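Local atomic coordinates of Phthiocerol/phenolphthiocerol synthesis polyketide synthase type I PpsC (Mycobacterium tuberculosis, PDB entry 5NJI), a protein that carries, in type I polyketide synthesis of phthiocerol lipids, a dehydratase domain that probably removes water from beta-hydroxyacyl intermediates to give trans-enoyl products. Residues W56-P69 against G182-I194. The protein carries 1 engineered substitution. Residues are numbered along the deposited sequence; the frame is centred on the assembly and turned at random.
Sequences WLADFVIDDLVVLP and GAGQQHGPAFQGI. Engineered in segment 56-69: Phe-60 (natural residue His). With 8Z2 (~{S}-[2-[3-[[(2~{R})-4-[[[(2~{R},3~{S},4~{R},5~{R})-5-(6-aminopurin-9-yl)-4-oxidanyl-3-phosphonooxy-oxolan-2-yl]methoxy-oxidanyl-phosphoryl]oxy-oxidanyl-phosphoryl]oxy-3,3-dimethyl-2-oxidanyl-butanoyl]amino]propanoylamino]ethyl] (~{E})-dodec-2-enethioate), chain B.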
loop_
_atom_site.group_PDB
_atom_site.type_symbol
_atom_site.label_atom_id
_atom_site.label_comp_id
_atom_site.label_asym_id
_atom_site.label_seq_id
_atom_site.Cartn_x
_atom_site.Cartn_y
_atom_site.Cartn_z
ATOM N N TRP A 56 5.988 9.060 9.393
ATOM C CA TRP A 56 6.974 7.994 9.060
ATOM C C TRP A 56 7.531 8.021 7.567
ATOM O O TRP A 56 8.155 7.172 7.198
ATOM C CB TRP A 56 6.288 6.594 9.289
ATOM C CG TRP A 56 4.787 6.660 8.876
ATOM C CD1 TRP A 56 3.747 6.792 9.686
ATOM C CD2 TRP A 56 4.255 6.666 7.551
ATOM N NE1 TRP A 56 2.599 6.841 8.992
ATOM C CE2 TRP A 56 2.875 6.767 7.667
ATOM C CE3 TRP A 56 4.804 6.563 6.292
ATOM C CZ2 TRP A 56 2.060 6.774 6.579
ATOM C CZ3 TRP A 56 4.000 6.579 5.232
ATOM C CH2 TRP A 56 2.652 6.695 5.373
ATOM N N LEU A 57 7.307 9.098 6.831
ATOM C CA LEU A 57 7.590 9.119 5.375
ATOM C C LEU A 57 9.154 8.928 5.209
ATOM O O LEU A 57 9.594 8.361 4.268
ATOM C CB LEU A 57 7.098 10.414 4.614
ATOM C CG LEU A 57 5.586 10.479 4.243
ATOM C CD1 LEU A 57 4.654 10.323 5.425
ATOM C CD2 LEU A 57 5.253 11.696 3.387
ATOM N N ALA A 58 9.944 9.584 6.061
ATOM C CA ALA A 58 11.411 9.416 5.962
ATOM C C ALA A 58 11.915 7.953 6.003
ATOM O O ALA A 58 13.010 7.679 5.610
ATOM C CB ALA A 58 12.225 10.246 7.025
ATOM N N ASP A 59 11.096 7.050 6.517
ATOM C CA ASP A 59 11.519 5.669 6.646
ATOM C C ASP A 59 11.227 4.834 5.404
ATOM O O ASP A 59 11.498 3.625 5.414
ATOM C CB ASP A 59 10.861 5.047 7.876
ATOM C CG ASP A 59 11.582 5.394 9.177
ATOM O OD1 ASP A 59 12.528 6.221 9.163
ATOM O OD2 ASP A 59 11.225 4.821 10.221
ATOM N N PHE A 60 10.718 5.437 4.328
ATOM C CA PHE A 60 10.523 4.719 3.073
ATOM C C PHE A 60 11.443 5.321 2.018
ATOM O O PHE A 60 11.169 6.402 1.494
ATOM C CB PHE A 60 9.074 4.757 2.616
ATOM C CG PHE A 60 8.768 3.685 1.620
ATOM C CD1 PHE A 60 8.391 2.423 2.043
ATOM C CD2 PHE A 60 8.955 3.909 0.272
ATOM C CE1 PHE A 60 8.137 1.433 1.134
ATOM C CE2 PHE A 60 8.716 2.920 -0.647
ATOM C CZ PHE A 60 8.315 1.668 -0.209
ATOM N N VAL A 61 12.528 4.625 1.728
ATOM C CA VAL A 61 13.624 5.155 0.932
ATOM C C VAL A 61 13.957 4.180 -0.186
ATOM O O VAL A 61 13.957 2.962 0.009
ATOM C CB VAL A 61 14.847 5.418 1.826
ATOM C CG1 VAL A 61 16.087 5.767 0.999
ATOM C CG2 VAL A 61 14.523 6.515 2.838
ATOM N N ILE A 62 14.208 4.718 -1.375
ATOM C CA ILE A 62 14.672 3.943 -2.518
ATOM C C ILE A 62 15.907 4.640 -3.071
ATOM O O ILE A 62 15.848 5.824 -3.420
ATOM C CB ILE A 62 13.598 3.800 -3.606
ATOM C CG1 ILE A 62 12.373 3.071 -3.049
ATOM C CG2 ILE A 62 14.176 3.055 -4.818
ATOM C CD1 ILE A 62 11.306 2.783 -4.062
ATOM N N ASP A 63 17.032 3.935 -3.108
ATOM C CA ASP A 63 18.269 4.517 -3.639
ATOM C C ASP A 63 18.568 5.858 -2.966
ATOM O O ASP A 63 18.872 6.860 -3.625
ATOM C CB ASP A 63 18.185 4.685 -5.161
ATOM C CG ASP A 63 18.174 3.362 -5.909
ATOM O OD1 ASP A 63 18.562 2.332 -5.321
ATOM O OD2 ASP A 63 17.790 3.361 -7.101
ATOM N N ASP A 64 18.460 5.860 -1.633
ATOM C CA ASP A 64 18.748 6.994 -0.750
ATOM C C ASP A 64 17.700 8.104 -0.777
ATOM O O ASP A 64 17.768 9.019 0.050
ATOM C CB ASP A 64 20.112 7.618 -1.073
ATOM C CG ASP A 64 21.267 6.707 -0.724
ATOM O OD1 ASP A 64 21.174 5.996 0.303
ATOM O OD2 ASP A 64 22.266 6.710 -1.476
ATOM N N LEU A 65 16.724 8.039 -1.676
ATOM C CA LEU A 65 15.712 9.092 -1.780
ATOM C C LEU A 65 14.416 8.669 -1.100
ATOM O O LEU A 65 13.964 7.532 -1.263
ATOM C CB LEU A 65 15.407 9.445 -3.241
ATOM C CG LEU A 65 16.584 9.836 -4.126
ATOM C CD1 LEU A 65 16.053 10.234 -5.491
ATOM C CD2 LEU A 65 17.382 10.954 -3.506
ATOM N N VAL A 66 13.808 9.608 -0.373
ATOM C CA VAL A 66 12.493 9.386 0.229
ATOM C C VAL A 66 11.453 9.359 -0.879
ATOM O O VAL A 66 11.323 10.311 -1.650
ATOM C CB VAL A 66 12.164 10.479 1.252
ATOM C CG1 VAL A 66 10.747 10.296 1.826
ATOM C CG2 VAL A 66 13.198 10.500 2.381
ATOM N N VAL A 67 10.704 8.267 -0.963
ATOM C CA VAL A 67 9.746 8.046 -2.027
ATOM C C VAL A 67 8.427 7.684 -1.368
ATOM O O VAL A 67 8.404 7.000 -0.345
ATOM C CB VAL A 67 10.228 6.923 -2.965
ATOM C CG1 VAL A 67 9.112 6.421 -3.869
ATOM C CG2 VAL A 67 11.396 7.422 -3.787
ATOM N N LEU A 68 7.333 8.130 -1.947
ATOM C CA LEU A 68 6.055 7.825 -1.345
ATOM C C LEU A 68 5.687 6.376 -1.646
ATOM O O LEU A 68 5.705 5.971 -2.816
ATOM C CB LEU A 68 4.957 8.748 -1.870
ATOM C CG LEU A 68 3.669 8.727 -1.047
ATOM C CD1 LEU A 68 3.892 9.423 0.297
ATOM C CD2 LEU A 68 2.542 9.384 -1.801
ATOM N N PRO A 69 5.369 5.562 -0.643
ATOM C CA PRO A 69 5.109 4.148 -0.933
ATOM C C PRO A 69 3.789 3.949 -1.662
ATOM O O PRO A 69 2.835 4.715 -1.505
ATOM C CB PRO A 69 5.093 3.499 0.451
ATOM C CG PRO A 69 4.711 4.567 1.372
ATOM C CD PRO A 69 5.299 5.840 0.804
ATOM N N GLY A 182 19.827 -4.507 -0.356
ATOM C CA GLY A 182 20.770 -4.739 -1.434
ATOM C C GLY A 182 20.184 -4.453 -2.797
ATOM O O GLY A 182 20.934 -4.233 -3.757
ATOM N N ALA A 183 18.858 -4.470 -2.905
ATOM C CA ALA A 183 18.154 -4.075 -4.114
ATOM C C ALA A 183 17.824 -2.582 -4.162
ATOM O O ALA A 183 17.185 -2.141 -5.125
ATOM C CB ALA A 183 16.864 -4.881 -4.250
ATOM N N GLY A 184 18.219 -1.803 -3.157
ATOM C CA GLY A 184 17.945 -0.371 -3.125
ATOM C C GLY A 184 16.681 0.027 -2.385
ATOM O O GLY A 184 16.339 1.213 -2.359
ATOM N N GLN A 185 15.987 -0.927 -1.796
ATOM C CA GLN A 185 14.732 -0.724 -1.074
ATOM C C GLN A 185 15.098 -0.652 0.402
ATOM O O GLN A 185 15.406 -1.674 1.019
ATOM C CB GLN A 185 13.801 -1.891 -1.364
ATOM C CG GLN A 185 12.425 -1.790 -0.808
ATOM C CD GLN A 185 11.445 -1.567 -1.909
ATOM O OE1 GLN A 185 10.866 -0.493 -2.007
ATOM N NE2 GLN A 185 11.281 -2.566 -2.784
ATOM N N GLN A 186 15.064 0.547 0.970
ATOM C CA GLN A 186 15.625 0.819 2.290
ATOM C C GLN A 186 14.497 1.191 3.263
ATOM O O GLN A 186 14.187 2.365 3.481
ATOM C CB GLN A 186 16.675 1.929 2.195
ATOM C CG GLN A 186 17.841 1.603 1.245
ATOM C CD GLN A 186 18.498 2.854 0.672
ATOM O OE1 GLN A 186 18.287 3.198 -0.486
ATOM N NE2 GLN A 186 19.295 3.537 1.486
ATOM N N HIS A 187 13.897 0.179 3.864
ATOM C CA HIS A 187 12.855 0.392 4.860
ATOM C C HIS A 187 13.478 0.785 6.193
ATOM O O HIS A 187 14.258 0.015 6.769
ATOM C CB HIS A 187 12.033 -0.879 5.067
ATOM C CG HIS A 187 11.188 -1.289 3.898
ATOM N ND1 HIS A 187 11.562 -2.281 3.020
ATOM C CD2 HIS A 187 9.957 -0.884 3.504
ATOM C CE1 HIS A 187 10.608 -2.457 2.123
ATOM N NE2 HIS A 187 9.616 -1.630 2.403
ATOM N N GLY A 188 13.102 1.948 6.715
ATOM C CA GLY A 188 13.511 2.337 8.041
ATOM C C GLY A 188 12.659 1.681 9.113
ATOM O O GLY A 188 11.776 0.867 8.841
ATOM N N PRO A 189 12.915 2.050 10.373
ATOM C CA PRO A 189 12.294 1.306 11.488
ATOM C C PRO A 189 10.775 1.260 11.453
ATOM O O PRO A 189 10.173 0.250 11.840
ATOM C CB PRO A 189 12.811 2.059 12.719
ATOM C CG PRO A 189 14.128 2.615 12.283
ATOM C CD PRO A 189 13.962 2.979 10.842
ATOM N N ALA A 190 10.125 2.333 11.003
ATOM C CA ALA A 190 8.679 2.346 11.006
ATOM C C ALA A 190 8.095 1.260 10.111
ATOM O O ALA A 190 6.972 0.826 10.355
ATOM C CB ALA A 190 8.170 3.715 10.583
ATOM N N PHE A 191 8.832 0.802 9.108
ATOM C CA PHE A 191 8.354 -0.198 8.161
ATOM C C PHE A 191 8.876 -1.596 8.441
ATOM O O PHE A 191 8.549 -2.512 7.694
ATOM C CB PHE A 191 8.746 0.201 6.730
ATOM C CG PHE A 191 7.917 1.321 6.160
ATOM C CD1 PHE A 191 8.177 2.639 6.478
ATOM C CD2 PHE A 191 6.859 1.040 5.307
ATOM C CE1 PHE A 191 7.395 3.673 5.977
ATOM C CE2 PHE A 191 6.065 2.074 4.792
ATOM C CZ PHE A 191 6.342 3.391 5.116
ATOM N N GLN A 192 9.690 -1.782 9.479
ATOM C CA GLN A 192 10.287 -3.087 9.759
ATOM C C GLN A 192 9.358 -3.894 10.665
ATOM O O GLN A 192 9.646 -4.192 11.831
ATOM C CB GLN A 192 11.670 -2.906 10.369
ATOM C CG GLN A 192 12.715 -2.399 9.363
ATOM C CD GLN A 192 14.020 -1.990 10.026
ATOM O OE1 GLN A 192 14.318 -2.433 11.131
ATOM N NE2 GLN A 192 14.793 -1.121 9.366
ATOM N N GLY A 193 8.225 -4.267 10.084
ATOM C CA GLY A 193 7.175 -4.962 10.795
ATOM C C GLY A 193 7.145 -6.466 10.657
ATOM O O GLY A 193 6.336 -7.104 11.322
ATOM N N ILE A 194 7.997 -7.060 9.838
ATOM C CA ILE A 194 8.051 -8.514 9.764
ATOM C C ILE A 194 8.938 -9.010 10.902
ATOM O O ILE A 194 10.129 -8.692 10.960
ATOM C CB ILE A 194 8.555 -8.975 8.393
ATOM C CG1 ILE A 194 7.461 -8.679 7.354
ATOM C CG2 ILE A 194 8.864 -10.453 8.409
ATOM C CD1 ILE A 194 7.789 -9.055 5.956
HETATM C C2 8Z2 B . -2.376 5.011 -18.317
HETATM C C4 8Z2 B . -0.088 5.070 -18.812
HETATM C C5 8Z2 B . -0.261 6.203 -19.450
HETATM C C6 8Z2 B . -1.449 6.744 -19.557
HETATM C C8 8Z2 B . 1.797 5.741 -19.602
HETATM C C10 8Z2 B . 10.015 -8.084 -3.795
HETATM C C11 8Z2 B . 9.919 -9.309 -4.611
HETATM C C12 8Z2 B . 11.120 -9.458 -5.464
HETATM N N9 8Z2 B . 1.204 4.815 -18.855
HETATM N N7 8Z2 B . 0.895 6.615 -19.904
HETATM N N3 8Z2 B . -1.132 4.449 -18.233
HETATM N N1 8Z2 B . -2.526 6.177 -19.012
HETATM N N6 8Z2 B . -1.468 7.870 -20.225
HETATM C "C1'" 8Z2 B . 1.321 3.425 -18.064
HETATM C "C2'" 8Z2 B . 0.940 2.503 -19.160
HETATM O "O2'" 8Z2 B . 0.021 1.707 -18.425
HETATM C "C3'" 8Z2 B . 2.365 1.876 -19.592
HETATM O "O3'" 8Z2 B . 2.248 1.348 -20.945
HETATM C "C4'" 8Z2 B . 2.617 1.192 -18.089
HETATM O "O4'" 8Z2 B . 2.336 2.439 -17.298
HETATM C "C5'" 8Z2 B . 3.917 0.622 -17.543
HETATM O "O5'" 8Z2 B . 4.969 1.505 -17.434
HETATM P P1 8Z2 B . 5.572 2.314 -18.514
HETATM O O11 8Z2 B . 4.720 3.490 -18.383
HETATM O O12 8Z2 B . 5.342 1.880 -19.915
HETATM O O6 8Z2 B . 7.220 2.680 -18.263
HETATM P P2 8Z2 B . 7.661 4.162 -17.802
HETATM O O21 8Z2 B . 6.522 5.248 -18.002
HETATM O O22 8Z2 B . 8.809 4.870 -18.201
HETATM O O7 8Z2 B . 7.851 3.715 -16.242
HETATM C CPA 8Z2 B . 7.894 2.394 -15.675
HETATM C CPB 8Z2 B . 8.093 2.654 -14.158
HETATM C CP8 8Z2 B . 6.936 3.564 -13.710
HETATM C CP7 8Z2 B . 8.086 1.392 -13.357
HETATM C CP9 8Z2 B . 9.427 3.365 -13.963
HETATM O OP3 8Z2 B . 5.785 2.863 -13.971
HETATM C CP6 8Z2 B . 6.972 3.972 -12.214
HETATM O OP2 8Z2 B . 7.893 4.591 -11.820
HETATM N NP2 8Z2 B . 5.880 3.773 -11.491
HETATM C CP5 8Z2 B . 5.691 4.145 -10.107
HETATM C CP4 8Z2 B . 6.053 2.977 -9.209
HETATM C CP3 8Z2 B . 5.851 3.420 -7.742
HETATM O OP1 8Z2 B . 5.891 4.568 -7.456
HETATM N NP1 8Z2 B . 5.657 2.490 -6.839
HETATM C CP2 8Z2 B . 5.414 2.792 -5.462
HETATM C CP1 8Z2 B . 6.662 3.168 -4.746
HETATM S S 8Z2 B . 7.798 1.752 -4.617
HETATM P P3 8Z2 B . 1.849 2.557 -22.161
HETATM O O31 8Z2 B . 2.853 3.834 -21.698
HETATM O O32 8Z2 B . 0.593 3.182 -22.090
HETATM O O33 8Z2 B . 2.110 2.297 -23.581
HETATM C CA1 8Z2 B . 7.111 0.894 -3.548
HETATM C CA2 8Z2 B . 7.832 -0.344 -3.166
HETATM O OA1 8Z2 B . 6.084 1.091 -2.980
HETATM C CA3 8Z2 B . 7.188 -1.235 -2.178
HETATM C CA4 8Z2 B . 7.890 -2.485 -1.840
HETATM C CA5 8Z2 B . 7.051 -3.439 -1.029
HETATM C CA6 8Z2 B . 7.819 -4.727 -0.774
HETATM C CA7 8Z2 B . 7.832 -5.633 -2.027
HETATM C CA8 8Z2 B . 8.935 -6.671 -1.989
HETATM C CA9 8Z2 B . 8.776 -7.816 -3.026
#
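Strands 60-62 and 185-187 run antiparallel, axes 4.8 Å apart at closest approach and 161° between directions, with Val-61 and Gln-186 as the hydrogen-bonded pair: Gln-186 N gives a firm bond to Val-61 O (2.8 Å), whereas the return bond from Val-61 N is weak. Beyond the strand ends, Gly-188 N meets Asp-59 O at 2.7 Å, nearly straight and on a lone pair, and Asp-63 N binds Gly-184 O. Gly-184 closes helix 173-182 with a Schellman motif. Asp-59 also uses its carboxylate, OD2 accepting a hydrogen bond from Ala-190 N on its anti side, somewhat out of the carboxylate plane (2.8 Å). At the other end, the extended Gln-186 side chain crosses Val-61 CG1 to the type I' turn of 62-65, where OE1 accepts a hydrogen bond from Asp-64 N (2.9 Å) and NE2 bonds weakly to Asp-64 OD1. This small sheet, hairpin 60-66 plus strand 185-187, probably links the two halves of the double hotdog fold usual in polyketide synthase dehydratases and lines the acyl-CoA pocket around the thioester with Phe-60, Ile-62 and Gln-185. Phe-60, engineered in place of His, has CG anti to its backbone nitrogen (chi1 -161°), which sets the ring beside His-187, Phe-60 CE1 lying 3.6 Å from His-187 NE2. CD1 of Phe-60 rests over one face of Phe-191, near its rim, while Trp-56 CE3 packs against Phe-191 CZ. Pro-69 CB sits over the centre of the Phe-60 ring, and CA2 of the dodecenoyl thioester reaches that ring's edge in plane. Gln-185, bent at chi2 (109°), brings OE1 to 3.3 Å from CA2 of the bound thioester; His-187 NE2 has a weak hydrogen bond to Asp-230 on helix 226-234.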